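Local coordinates for xyloglucanase (Paenibacillus pabuli, PDB 2JEP), which probably hydrolyses the beta-1,4-linked glucan backbone of xyloglucan, a plant cell-wall polysaccharide, as a family 5 glycoside hydrolase, at residues A[90-95]-A[108-112]; A[100-104]-A[159-164]; A[281-287]-A[339-343]. All coordinates share one frame; numbering follows the deposited sequence. Where two conformers were deposited one is given.

Contact 1: A[90-95]-A[108-112]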
ATOM      1  N   VAL A  90      -0.681  -3.312  -8.433  1.00  6.60           N
ATOM      2  CA  VAL A  90      -0.478  -3.867  -9.765  1.00  6.35           C
ATOM      3  C   VAL A  90       0.177  -5.231  -9.643  1.00  6.45           C
ATOM      4  O   VAL A  90       1.213  -5.370  -8.985  1.00  7.07           O
ATOM      5  CB  VAL A  90       0.414  -2.972 -10.651  1.00  6.55           C
ATOM      6  CG1 VAL A  90       0.500  -3.555 -12.075  1.00  7.54           C
ATOM      7  CG2 VAL A  90      -0.104  -1.544 -10.707  1.00  8.20           C
ATOM      8  N   SER A  91      -0.428  -6.239 -10.272  1.00  6.39           N
ATOM      9  CA  SER A  91       0.211  -7.551 -10.396  1.00  6.79           C
ATOM     10  C   SER A  91       0.738  -7.751 -11.798  1.00  7.11           C
ATOM     11  O   SER A  91       0.245  -7.151 -12.746  1.00  8.27           O
ATOM     12  CB  SER A  91      -0.800  -8.665 -10.074  1.00  7.50           C
ATOM     13  OG  SER A  91      -1.137  -8.642  -8.706  1.00  7.80           O
ATOM     14  N   TYR A  92       1.746  -8.613 -11.918  1.00  7.69           N
ATOM     15  CA  TYR A  92       2.389  -8.854 -13.217  1.00  7.42           C
ATOM     16  C   TYR A  92       2.266 -10.321 -13.594  1.00  8.30           C
ATOM     17  O   TYR A  92       1.682 -10.639 -14.638  1.00  9.01           O
ATOM     18  CB  TYR A  92       3.835  -8.330 -13.161  1.00  7.29           C
ATOM     19  CG  TYR A  92       3.874  -6.818 -13.161  1.00  7.13           C
ATOM     20  CD1 TYR A  92       3.892  -6.101 -14.341  1.00  7.69           C
ATOM     21  CD2 TYR A  92       3.816  -6.091 -11.968  1.00  7.02           C
ATOM     22  CE1 TYR A  92       3.884  -4.723 -14.361  1.00  7.99           C
ATOM     23  CE2 TYR A  92       3.787  -4.706 -11.972  1.00  7.29           C
ATOM     24  CZ  TYR A  92       3.835  -4.017 -13.174  1.00  7.57           C
ATOM     25  OH  TYR A  92       3.831  -2.629 -13.223  1.00  8.32           O
ATOM     26  N   LEU A  93       2.797 -11.201 -12.751  1.00  8.41           N
ATOM     27  CA  LEU A  93       2.522 -12.638 -12.814  1.00  9.47           C
ATOM     28  C   LEU A  93       2.829 -13.174 -14.236  1.00 10.53           C
ATOM     29  O   LEU A  93       3.932 -12.943 -14.750  1.00 10.44           O
ATOM     30  CB  LEU A  93       1.110 -12.943 -12.307  1.00  9.53           C
ATOM     31  CG  LEU A  93       0.808 -12.518 -10.867  1.00  9.82           C
ATOM     32  CD1 LEU A  93      -0.688 -12.608 -10.565  1.00 10.24           C
ATOM     33  CD2 LEU A  93       1.593 -13.354  -9.902  1.00 10.99           C
ATOM     34  N   ASN A  94       1.872 -13.848 -14.883  1.00 10.65           N
ATOM     35  CA  ASN A  94       2.230 -14.496 -16.134  0.50 11.08           C
ATOM     36  C   ASN A  94       2.315 -13.493 -17.314  1.00 11.65           C
ATOM     37  O   ASN A  94       2.663 -13.901 -18.428  1.00 14.01           O
ATOM     38  CB  ASN A  94       1.333 -15.733 -16.410  0.50 10.23           C
ATOM     39  CG  ASN A  94       1.508 -16.897 -15.377  0.50 12.05           C
ATOM     40  OD1 ASN A  94       2.519 -17.003 -14.659  0.50 14.52           O
ATOM     41  ND2 ASN A  94       0.521 -17.794 -15.340  0.50 14.67           N
ATOM     42  N   ASN A  95       2.068 -12.207 -17.069  0.50 10.80           N
ATOM     43  CA  ASN A  95       2.396 -11.183 -18.049  0.50 10.42           C
ATOM     44  C   ASN A  95       3.886 -10.862 -18.114  0.50 10.49           C
ATOM     45  O   ASN A  95       4.283 -10.028 -18.917  0.50 10.55           O
ATOM     46  CB  ASN A  95       1.584  -9.906 -17.831  0.50 10.35           C
ATOM     47  CG  ASN A  95       0.128 -10.095 -18.155  0.50  9.98           C
ATOM     48  OD1 ASN A  95      -0.279 -11.142 -18.671  0.50  9.76           O
ATOM     49  ND2 ASN A  95      -0.662  -9.051 -17.916  0.50  9.68           N
ATOM     50  N   TRP A 108      -0.111  -4.676 -21.253  1.00  8.92           N
ATOM     51  CA  TRP A 108      -0.303  -4.541 -19.817  1.00  8.13           C
ATOM     52  C   TRP A 108       0.375  -3.263 -19.299  1.00  8.96           C
ATOM     53  O   TRP A 108      -0.234  -2.471 -18.585  1.00  9.00           O
ATOM     54  CB  TRP A 108       0.199  -5.797 -19.102  1.00  9.09           C
ATOM     55  CG  TRP A 108      -0.020  -5.833 -17.624  1.00  8.24           C
ATOM     56  CD1 TRP A 108       0.928  -6.093 -16.671  1.00  8.45           C
ATOM     57  CD2 TRP A 108      -1.260  -5.664 -16.923  1.00  9.87           C
ATOM     58  NE1 TRP A 108       0.342  -6.086 -15.415  1.00  8.93           N
ATOM     59  CE2 TRP A 108      -0.995  -5.830 -15.542  1.00  9.71           C
ATOM     60  CE3 TRP A 108      -2.568  -5.400 -17.327  1.00 12.60           C
ATOM     61  CZ2 TRP A 108      -1.988  -5.730 -14.563  1.00 10.42           C
ATOM     62  CZ3 TRP A 108      -3.556  -5.308 -16.361  1.00 12.72           C
ATOM     63  CH2 TRP A 108      -3.265  -5.458 -14.992  1.00 12.09           C
ATOM     64  N   LEU A 109       1.633  -3.041 -19.659  1.00  8.71           N
ATOM     65  CA  LEU A 109       2.285  -1.798 -19.300  1.00  9.36           C
ATOM     66  C   LEU A 109       1.533  -0.582 -19.831  1.00  8.65           C
ATOM     67  O   LEU A 109       1.435   0.426 -19.128  1.00  8.49           O
ATOM     68  CB  LEU A 109       3.731  -1.772 -19.775  1.00 10.46           C
ATOM     69  CG  LEU A 109       4.763  -2.569 -18.999  1.00 13.04           C
ATOM     70  CD1 LEU A 109       6.091  -2.488 -19.755  1.00 14.10           C
ATOM     71  CD2 LEU A 109       4.852  -2.060 -17.566  1.00 13.77           C
ATOM     72  N   ASN A 110       0.991  -0.662 -21.039  1.00  8.31           N
ATOM     73  CA  ASN A 110       0.221   0.469 -21.571  1.00  8.31           C
ATOM     74  C   ASN A 110      -1.051   0.722 -20.787  1.00  8.32           C
ATOM     75  O   ASN A 110      -1.451   1.867 -20.594  1.00  8.97           O
ATOM     76  CB  ASN A 110      -0.107   0.258 -23.050  1.00  7.99           C
ATOM     77  CG  ASN A 110       1.093   0.438 -23.929  1.00 10.08           C
ATOM     78  OD1 ASN A 110       2.000   1.198 -23.588  1.00 13.62           O
ATOM     79  ND2 ASN A 110       1.088  -0.228 -25.086  1.00 10.58           N
ATOM     80  N   ARG A 111      -1.674  -0.353 -20.318  1.00  8.03           N
ATOM     81  CA  ARG A 111      -2.876  -0.193 -19.493  1.00  7.47           C
ATOM     82  C   ARG A 111      -2.551   0.413 -18.128  1.00  7.93           C
ATOM     83  O   ARG A 111      -3.263   1.299 -17.634  1.00  8.25           O
ATOM     84  CB  ARG A 111      -3.614  -1.517 -19.318  1.00  7.66           C
ATOM     85  CG  ARG A 111      -4.861  -1.435 -18.453  1.00  8.12           C
ATOM     86  CD  ARG A 111      -5.903  -0.464 -19.041  1.00  8.97           C
ATOM     87  NE  ARG A 111      -7.012  -0.323 -18.096  1.00  8.76           N
ATOM     88  CZ  ARG A 111      -7.785   0.751 -17.998  1.00  8.61           C
ATOM     89  NH1 ARG A 111      -7.647   1.780 -18.822  1.00  8.20           N
ATOM     90  NH2 ARG A 111      -8.687   0.822 -17.028  1.00  9.60           N
ATOM     91  N   ILE A 112      -1.493  -0.090 -17.500  1.00  7.99           N
ATOM     92  CA  ILE A 112      -1.083   0.464 -16.209  1.00  8.09           C
ATOM     93  C   ILE A 112      -0.806   1.958 -16.378  1.00  7.96           C
ATOM     94  O   ILE A 112      -1.222   2.782 -15.531  1.00  8.41           O
ATOM     95  CB  ILE A 112       0.175  -0.260 -15.673  1.00  8.23           C
ATOM     96  CG1 ILE A 112      -0.129  -1.743 -15.422  1.00  8.31           C
ATOM     97  CG2 ILE A 112       0.731   0.461 -14.426  1.00  9.02           C
ATOM     98  CD1 ILE A 112       1.128  -2.648 -15.408  1.00  9.19           C
TER
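The carbonyl oxygen Ser91 O receives the indole N-H of Trp108 NE1 at 2.9 Å, in the carbonyl plane but along a bent path of 132° at the hydrogen. In this TIM barrel the bond ties the loop that follows strand 85-88 to helix 106-120, the helix to which that loop leads. It illustrates how a buried tryptophan can be both a wedge and a donor. With CG anti to the backbone N (chi1 -176°), the indole of Trp108 is carried off the helix and into the loop. There its five-membered ring turns an edge to the face of Tyr92 in an offset T-shaped pair, centroids 5.2 Å apart and planes at 79°. In the conformer given here, one of two modelled, the Asn95 amide stands steeply to the indole, with Asn95 ND2 over one face near the rim. The opposite face is backed by Ile112 CD1 from the next helical turn. The loop is fixed from its other flank as well: Ser91 OG bonds to Glu53 O and Gly132 N, and Asp133 takes the backbone N-H groups of Tyr92 and Leu93. Ile112 CD1 also touches both Val90 CG1, at 3.5 Å, and Tyr92 CE1, at 3.6 Å.

Contact 2: A[100-104]-A[159-164]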
ATOM      1  N   PRO A 100      15.897 -15.040 -20.377  1.00 18.42           N
ATOM      2  CA  PRO A 100      16.447 -14.016 -19.497  1.00 18.33           C
ATOM      3  C   PRO A 100      15.888 -12.578 -19.587  1.00 17.59           C
ATOM      4  O   PRO A 100      16.245 -11.735 -18.757  1.00 18.03           O
ATOM      5  CB  PRO A 100      17.939 -14.024 -19.909  1.00 18.77           C
ATOM      6  CG  PRO A 100      17.891 -14.305 -21.359  1.00 19.96           C
ATOM      7  CD  PRO A 100      16.791 -15.273 -21.549  1.00 18.88           C
ATOM      8  N   ASN A 101      15.062 -12.262 -20.596  1.00 16.91           N
ATOM      9  CA  ASN A 101      14.620 -10.887 -20.783  1.00 16.81           C
ATOM     10  C   ASN A 101      13.471 -10.557 -19.815  1.00 13.80           C
ATOM     11  O   ASN A 101      13.334  -9.421 -19.394  1.00 13.68           O
ATOM     12  CB  ASN A 101      14.127 -10.646 -22.205  1.00 18.29           C
ATOM     13  CG  ASN A 101      15.237 -10.675 -23.228  1.00 22.84           C
ATOM     14  OD1 ASN A 101      14.968 -10.855 -24.419  1.00 30.06           O
ATOM     15  ND2 ASN A 101      16.474 -10.484 -22.785  1.00 26.04           N
ATOM     16  N   TYR A 102      12.666 -11.558 -19.483  1.00 12.22           N
ATOM     17  CA  TYR A 102      11.496 -11.358 -18.610  1.00 10.76           C
ATOM     18  C   TYR A 102      10.645 -10.187 -19.090  1.00 10.79           C
ATOM     19  O   TYR A 102      10.221  -9.348 -18.299  1.00 10.36           O
ATOM     20  CB  TYR A 102      11.938 -11.173 -17.163  1.00 10.65           C
ATOM     21  CG  TYR A 102      12.611 -12.377 -16.551  1.00 10.46           C
ATOM     22  CD1 TYR A 102      11.896 -13.525 -16.259  1.00 10.38           C
ATOM     23  CD2 TYR A 102      13.954 -12.347 -16.218  1.00 11.66           C
ATOM     24  CE1 TYR A 102      12.485 -14.621 -15.646  1.00 11.19           C
ATOM     25  CE2 TYR A 102      14.559 -13.445 -15.617  1.00 11.30           C
ATOM     26  CZ  TYR A 102      13.815 -14.561 -15.314  1.00 11.29           C
ATOM     27  OH  TYR A 102      14.408 -15.636 -14.685  1.00 13.97           O
ATOM     28  N   THR A 103      10.395 -10.140 -20.389  1.00 11.05           N
ATOM     29  CA  THR A 103       9.692  -9.018 -20.992  1.00 11.45           C
ATOM     30  C   THR A 103       8.241  -8.984 -20.534  1.00 10.82           C
ATOM     31  O   THR A 103       7.537  -9.967 -20.616  1.00 11.77           O
ATOM     32  CB  THR A 103       9.728  -9.115 -22.526  1.00 12.42           C
ATOM     33  OG1 THR A 103      11.099  -9.160 -22.936  1.00 15.30           O
ATOM     34  CG2 THR A 103       8.994  -7.931 -23.197  1.00 12.92           C
ATOM     35  N   ILE A 104       7.819  -7.825 -20.043  1.00 10.23           N
ATOM     36  CA  ILE A 104       6.433  -7.615 -19.637  1.00 10.23           C
ATOM     37  C   ILE A 104       5.572  -7.320 -20.859  1.00 11.20           C
ATOM     38  O   ILE A 104       5.921  -6.480 -21.686  1.00 11.12           O
ATOM     39  CB  ILE A 104       6.314  -6.436 -18.640  1.00  9.93           C
ATOM     40  CG1 ILE A 104       7.188  -6.671 -17.405  1.00 10.13           C
ATOM     41  CG2 ILE A 104       4.845  -6.219 -18.218  1.00 10.47           C
ATOM     42  CD1 ILE A 104       7.313  -5.445 -16.544  1.00 11.03           C
ATOM     43  N   LYS A 159      14.859  -7.225 -13.750  1.00  8.99           N
ATOM     44  CA  LYS A 159      14.423  -6.961 -15.120  1.00  9.81           C
ATOM     45  C   LYS A 159      13.011  -6.373 -15.167  1.00  9.55           C
ATOM     46  O   LYS A 159      12.733  -5.499 -16.001  1.00  9.88           O
ATOM     47  CB  LYS A 159      14.509  -8.249 -15.955  1.00 11.20           C
ATOM     48  CG  LYS A 159      15.927  -8.725 -16.235  1.00 13.31           C
ATOM     49  CD  LYS A 159      16.677  -7.755 -17.165  1.00 18.04           C
ATOM     50  CE  LYS A 159      17.939  -8.353 -17.780  1.00 20.75           C
ATOM     51  NZ  LYS A 159      18.492  -7.360 -18.773  1.00 25.94           N
ATOM     52  N   VAL A 160      12.126  -6.848 -14.278  1.00  8.71           N
ATOM     53  CA  VAL A 160      10.770  -6.325 -14.205  1.00  8.89           C
ATOM     54  C   VAL A 160      10.810  -4.860 -13.775  1.00  8.52           C
ATOM     55  O   VAL A 160      10.208  -4.012 -14.435  1.00  8.72           O
ATOM     56  CB  VAL A 160       9.913  -7.214 -13.294  1.00  8.92           C
ATOM     57  CG1 VAL A 160       8.585  -6.538 -12.927  1.00 10.38           C
ATOM     58  CG2 VAL A 160       9.689  -8.550 -13.987  1.00 10.33           C
ATOM     59  N   TRP A 161      11.540  -4.523 -12.697  1.00  8.26           N
ATOM     60  CA  TRP A 161      11.587  -3.112 -12.305  1.00  7.91           C
ATOM     61  C   TRP A 161      12.293  -2.236 -13.321  1.00  8.23           C
ATOM     62  O   TRP A 161      11.939  -1.072 -13.472  1.00  8.90           O
ATOM     63  CB  TRP A 161      12.166  -2.906 -10.896  1.00  8.32           C
ATOM     64  CG  TRP A 161      11.083  -2.874  -9.878  1.00  8.36           C
ATOM     65  CD1 TRP A 161      10.856  -3.760  -8.852  1.00  8.78           C
ATOM     66  CD2 TRP A 161      10.045  -1.890  -9.787  1.00  7.99           C
ATOM     67  NE1 TRP A 161       9.756  -3.374  -8.152  1.00  9.06           N
ATOM     68  CE2 TRP A 161       9.231  -2.235  -8.700  1.00  7.64           C
ATOM     69  CE3 TRP A 161       9.747  -0.727 -10.502  1.00  8.47           C
ATOM     70  CZ2 TRP A 161       8.120  -1.478  -8.338  1.00  8.80           C
ATOM     71  CZ3 TRP A 161       8.644   0.006 -10.137  1.00  9.27           C
ATOM     72  CH2 TRP A 161       7.841  -0.383  -9.078  1.00  8.57           C
ATOM     73  N   GLN A 162      13.271  -2.792 -14.040  1.00  8.52           N
ATOM     74  CA  GLN A 162      13.913  -1.994 -15.096  1.00 10.46           C
ATOM     75  C   GLN A 162      12.855  -1.519 -16.081  1.00  9.50           C
ATOM     76  O   GLN A 162      12.846  -0.353 -16.507  1.00  9.63           O
ATOM     77  CB  GLN A 162      14.942  -2.824 -15.861  1.00 11.28           C
ATOM     78  CG  GLN A 162      16.286  -3.010 -15.246  1.00 16.00           C
ATOM     79  CD  GLN A 162      17.222  -3.795 -16.159  1.00 15.53           C
ATOM     80  OE1 GLN A 162      16.808  -4.292 -17.195  1.00 19.27           O
ATOM     81  NE2 GLN A 162      18.484  -3.912 -15.765  1.00 20.97           N
ATOM     82  N   GLN A 163      11.999  -2.442 -16.489  1.00  8.87           N
ATOM     83  CA  GLN A 163      10.960  -2.134 -17.479  1.00  8.77           C
ATOM     84  C   GLN A 163       9.887  -1.198 -16.958  1.00  8.99           C
ATOM     85  O   GLN A 163       9.465  -0.284 -17.656  1.00 10.42           O
ATOM     86  CB  GLN A 163      10.329  -3.431 -17.971  1.00  9.40           C
ATOM     87  CG  GLN A 163      11.269  -4.306 -18.759  1.00  9.63           C
ATOM     88  CD  GLN A 163      10.662  -5.642 -19.008  1.00 10.43           C
ATOM     89  OE1 GLN A 163       9.803  -5.788 -19.888  1.00 11.45           O
ATOM     90  NE2 GLN A 163      11.060  -6.629 -18.220  1.00 10.70           N
ATOM     91  N   ILE A 164       9.403  -1.436 -15.744  1.00  9.04           N
ATOM     92  CA  ILE A 164       8.355  -0.541 -15.200  1.00  8.96           C
ATOM     93  C   ILE A 164       8.951   0.857 -15.040  1.00  9.09           C
ATOM     94  O   ILE A 164       8.354   1.865 -15.432  1.00  9.58           O
ATOM     95  CB  ILE A 164       7.866  -1.047 -13.813  1.00  8.40           C
ATOM     96  CG1 ILE A 164       7.239  -2.435 -13.895  1.00  9.26           C
ATOM     97  CG2 ILE A 164       6.908  -0.030 -13.187  1.00  9.87           C
ATOM     98  CD1 ILE A 164       7.124  -3.147 -12.539  1.00 10.04           C
TER
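The side chains of Ile104 and Gln163 run antiparallel, each pointing back past the other, and this course sets the glutamine amide against the loop backbone while the isoleucine tip runs back toward the helix. The amide is used at both ends. Gln163 OE1 accepts from Ile104 N at 2.8 Å in an almost straight bond (174°), and Gln163 NE2 donates to Tyr102 O, also at 2.8 Å. That carbonyl lies in the amide plane of Gln163, although the donor stands well above the plane of the carbonyl itself. NE2 turns back as well to Lys159 O, 3.0 Å away, and the amide's three bonds, to Ile104 N, Tyr102 O and Lys159 O, resist its turning. Lys159 O also takes the backbone Gln163 N, from its opposite face. A leucine in place of Gln163 would probably leave Tyr102 O and Ile104 N without these partners and set this part of the loop free to shift. The fold is a TIM barrel, and the contact brings the loop between strand 85-88 and helix 106-120 against helix 150-167, which follows the next barrel strand, 125-128. On the buried flank Ile104 CD1 packs against both Val160 CG1 and Ile164 CG1, 4.0 Å from each. Toward solvent the side chains of Tyr102 and Lys159 cross at about a right angle. The first torsion of the lysine (chi1 -69°) sets Lys159 CG at the edge of the phenol ring, 4.1 Å from Tyr102 CD2, and a bend at chi2 swings the rest of the chain so that Lys159 CE passes Pro100 O.

Contact 3: A[281-287]-A[339-343]; sequences QWGATST and YRAAY
This is an aromatic packing contact on the periphery of the TIM barrel, where the loop 281-287 is laid over one side of helix 336-353 and two tyrosines one turn apart receive it. Tyr339 carries the larger share. Gln281 runs alongside it in the same direction, with its CB over the ring face in a CH-pi contact, 3.8 Å from the centroid, and its amide only 20° from parallel to the phenol. The loop holds the oxygen end of that amide: Gln281 OE1 accepts from Ser286 OG at 2.7 Å, on a lone pair, and from Thr287 N at 2.9 Å, with Asn288 N as a further donor. Asp333, from outside the loop, holds the Gln281 NE2 end. The type I turn from Gly283 to Ser286 folds the loop round the ring, so that Thr285 OG1 comes to the ring edge, 3.5 Å from Tyr339 CE1. Two waters finish the hydroxyl end. One joins Tyr339 OH to Thr285 O; the second lies in the ring plane, 2.7 Å from Tyr339 OH, and also bonds to Thr287 OG1. Tyr343 presents an edge to Trp282 in a T-shaped stack, with Tyr343 CD1 3.7 Å from Trp282 CD2 and the planes at 79°. The polar ends are satisfied by Gly296 O for Trp282 NE1 and Ser267 O for Tyr343 OH, whereas the buried Trp282 N has no partner. Phe271 of the short helix 269-272 meets both rings of this stack and touches Tyr339, while the other side of helix 336-353 meets helix 384-393 through Arg340 and Ala341.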
ATOM      1  N   GLN A 281     -17.477  -3.629  16.940  1.00  6.65           N
ATOM      2  CA  GLN A 281     -17.316  -2.291  17.481  1.00  6.57           C
ATOM      3  C   GLN A 281     -15.865  -2.088  17.881  1.00  6.62           C
ATOM      4  O   GLN A 281     -15.136  -3.045  18.096  1.00  7.65           O
ATOM      5  CB  GLN A 281     -18.242  -2.071  18.693  1.00  7.06           C
ATOM      6  CG  GLN A 281     -19.683  -2.524  18.422  1.00  7.06           C
ATOM      7  CD  GLN A 281     -20.640  -2.144  19.502  1.00  7.26           C
ATOM      8  OE1 GLN A 281     -20.267  -1.618  20.569  1.00  7.81           O
ATOM      9  NE2 GLN A 281     -21.907  -2.400  19.243  1.00  7.92           N
ATOM     10  N   TRP A 282     -15.469  -0.829  17.989  1.00  6.61           N
ATOM     11  CA  TRP A 282     -14.102  -0.440  18.293  1.00  6.80           C
ATOM     12  C   TRP A 282     -14.091   0.937  18.947  1.00  7.44           C
ATOM     13  O   TRP A 282     -14.846   1.817  18.558  1.00  7.32           O
ATOM     14  CB  TRP A 282     -13.268  -0.383  16.992  1.00  7.19           C
ATOM     15  CG  TRP A 282     -11.818  -0.063  17.231  1.00  6.98           C
ATOM     16  CD1 TRP A 282     -10.820  -0.970  17.503  1.00  7.08           C
ATOM     17  CD2 TRP A 282     -11.211   1.231  17.288  1.00  7.13           C
ATOM     18  NE1 TRP A 282      -9.639  -0.303  17.707  1.00  7.62           N
ATOM     19  CE2 TRP A 282      -9.858   1.042  17.609  1.00  7.38           C
ATOM     20  CE3 TRP A 282     -11.683   2.539  17.114  1.00  7.97           C
ATOM     21  CZ2 TRP A 282      -8.969   2.098  17.707  1.00  8.08           C
ATOM     22  CZ3 TRP A 282     -10.810   3.574  17.250  1.00  7.96           C
ATOM     23  CH2 TRP A 282      -9.468   3.349  17.550  1.00  8.35           C
ATOM     24  N   GLY A 283     -13.176   1.102  19.892  1.00  7.50           N
ATOM     25  CA  GLY A 283     -12.901   2.369  20.507  1.00  7.97           C
ATOM     26  C   GLY A 283     -13.854   2.724  21.627  1.00  7.87           C
ATOM     27  O   GLY A 283     -14.803   2.000  21.942  1.00  7.84           O
ATOM     28  N   ALA A 284     -13.589   3.878  22.205  1.00  8.23           N
ATOM     29  CA  ALA A 284     -14.267   4.279  23.436  1.00  8.63           C
ATOM     30  C   ALA A 284     -15.765   4.412  23.287  1.00  9.17           C
ATOM     31  O   ALA A 284     -16.479   4.242  24.279  1.00  9.73           O
ATOM     32  CB  ALA A 284     -13.690   5.603  23.941  1.00 10.42           C
ATOM     33  N   THR A 285     -16.245   4.699  22.080  1.00  8.52           N
ATOM     34  CA  THR A 285     -17.678   4.895  21.887  1.00  8.29           C
ATOM     35  C   THR A 285     -18.458   3.596  21.662  1.00  7.95           C
ATOM     36  O   THR A 285     -19.679   3.632  21.537  1.00  8.81           O
ATOM     37  CB  THR A 285     -17.999   5.887  20.771  1.00  8.61           C
ATOM     38  OG1 THR A 285     -17.663   5.314  19.500  1.00  9.04           O
ATOM     39  CG2 THR A 285     -17.269   7.232  20.991  1.00  9.77           C
ATOM     40  N   SER A 286     -17.780   2.445  21.643  1.00  7.80           N
ATOM     41  CA  SER A 286     -18.475   1.162  21.638  1.00  7.64           C
ATOM     42  C   SER A 286     -19.521   1.130  22.744  1.00  7.77           C
ATOM     43  O   SER A 286     -19.278   1.626  23.852  1.00  8.27           O
ATOM     44  CB  SER A 286     -17.474   0.030  21.795  1.00  8.21           C
ATOM     45  OG  SER A 286     -18.082  -1.195  22.109  1.00  8.61           O
ATOM     46  N   THR A 287     -20.686   0.557  22.439  1.00  7.27           N
ATOM     47  CA  THR A 287     -21.798   0.514  23.369  1.00  7.56           C
ATOM     48  C   THR A 287     -22.070  -0.839  24.016  1.00  7.40           C
ATOM     49  O   THR A 287     -22.915  -0.927  24.922  1.00  8.90           O
ATOM     50  CB  THR A 287     -23.126   0.950  22.683  1.00  7.45           C
ATOM     51  OG1 THR A 287     -23.413   0.023  21.624  1.00  9.21           O
ATOM     52  CG2 THR A 287     -23.031   2.366  22.153  1.00  9.34           C
ATOM     53  N   TYR A 339     -18.620   2.558  14.124  1.00  6.99           N
ATOM     54  CA  TYR A 339     -17.264   2.145  14.497  1.00  6.40           C
ATOM     55  C   TYR A 339     -16.284   2.113  13.348  1.00  6.47           C
ATOM     56  O   TYR A 339     -15.106   2.382  13.543  1.00  7.12           O
ATOM     57  CB  TYR A 339     -17.288   0.825  15.325  1.00  6.97           C
ATOM     58  CG  TYR A 339     -18.299   1.013  16.427  1.00  6.45           C
ATOM     59  CD1 TYR A 339     -18.076   1.974  17.407  1.00  7.26           C
ATOM     60  CD2 TYR A 339     -19.556   0.437  16.346  1.00  7.34           C
ATOM     61  CE1 TYR A 339     -19.034   2.298  18.319  1.00  8.10           C
ATOM     62  CE2 TYR A 339     -20.533   0.746  17.281  1.00  7.68           C
ATOM     63  CZ  TYR A 339     -20.270   1.698  18.244  1.00  8.11           C
ATOM     64  OH  TYR A 339     -21.230   2.082  19.167  1.00  9.74           O
ATOM     65  N   ARG A 340     -16.769   1.792  12.147  1.00  6.76           N
ATOM     66  CA  ARG A 340     -15.904   1.916  10.987  1.00  6.86           C
ATOM     67  C   ARG A 340     -15.461   3.354  10.792  1.00  7.28           C
ATOM     68  O   ARG A 340     -14.312   3.629  10.475  1.00  6.85           O
ATOM     69  CB  ARG A 340     -16.590   1.353   9.737  1.00  7.55           C
ATOM     70  CG  ARG A 340     -16.931  -0.138   9.888  1.00  6.76           C
ATOM     71  CD  ARG A 340     -16.918  -0.883   8.565  1.00  8.92           C
ATOM     72  NE  ARG A 340     -17.897  -0.330   7.653  1.00  8.48           N
ATOM     73  CZ  ARG A 340     -17.830  -0.379   6.313  1.00  8.23           C
ATOM     74  NH1 ARG A 340     -16.795  -0.911   5.655  1.00  8.18           N
ATOM     75  NH2 ARG A 340     -18.818   0.131   5.623  1.00  9.07           N
ATOM     76  N   ALA A 341     -16.383   4.287  10.986  1.00  7.28           N
ATOM     77  CA  ALA A 341     -16.044   5.689  10.945  1.00  6.97           C
ATOM     78  C   ALA A 341     -15.074   6.040  12.064  1.00  7.15           C
ATOM     79  O   ALA A 341     -14.066   6.705  11.820  1.00  7.88           O
ATOM     80  CB  ALA A 341     -17.308   6.551  11.014  1.00  7.44           C
ATOM     81  N   ALA A 342     -15.382   5.641  13.304  1.00  7.60           N
ATOM     82  CA  ALA A 342     -14.504   5.984  14.441  1.00  7.78           C
ATOM     83  C   ALA A 342     -13.097   5.453  14.229  1.00  7.66           C
ATOM     84  O   ALA A 342     -12.114   6.145  14.521  1.00  8.07           O
ATOM     85  CB  ALA A 342     -15.098   5.474  15.756  1.00  8.74           C
ATOM     86  N   TYR A 343     -12.995   4.220  13.744  1.00  7.29           N
ATOM     87  CA  TYR A 343     -11.690   3.591  13.483  1.00  7.14           C
ATOM     88  C   TYR A 343     -10.957   4.346  12.386  1.00  6.74           C
ATOM     89  O   TYR A 343      -9.782   4.663  12.524  1.00  7.40           O
ATOM     90  CB  TYR A 343     -11.913   2.152  13.052  1.00  7.04           C
ATOM     91  CG  TYR A 343     -10.697   1.301  12.826  1.00  7.09           C
ATOM     92  CD1 TYR A 343      -9.909   0.913  13.863  1.00  7.58           C
ATOM     93  CD2 TYR A 343     -10.356   0.876  11.576  1.00  8.00           C
ATOM     94  CE1 TYR A 343      -8.837   0.095  13.695  1.00  8.18           C
ATOM     95  CE2 TYR A 343      -9.254   0.067  11.369  1.00  9.17           C
ATOM     96  CZ  TYR A 343      -8.491  -0.336  12.434  1.00  8.47           C
ATOM     97  OH  TYR A 343      -7.411  -1.157  12.192  1.00  8.68           O
TER
HETATM   98  O   HOH W   1     -21.697   4.962  19.797  1.00 11.52           O
HETATM   99  O   HOH W   2     -23.625   0.801  19.045  1.00 10.06           O

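Contacts 1 and 2 form one continuous patch, their centres 11 Å apart. They share the loop between strand 85-88 and helix 106-120, and their segments alternate along the chain: 90-95, 100-104, 108-112, 159-164. Tyr92 OH meets Ile164 CD1 at 3.4 Å, and Ile104 CG2 packs on Leu109, so that one long loop is fastened to two helices, 106-120 and 150-167. Contact 3 comes later in the chain, on helix 336-353, with its centre 38 Å from contact 1 and 45 Å from contact 2, across the centre of the chain. The three contacts pack two long loops against helices of the same eight-stranded barrel, at opposite sides of it.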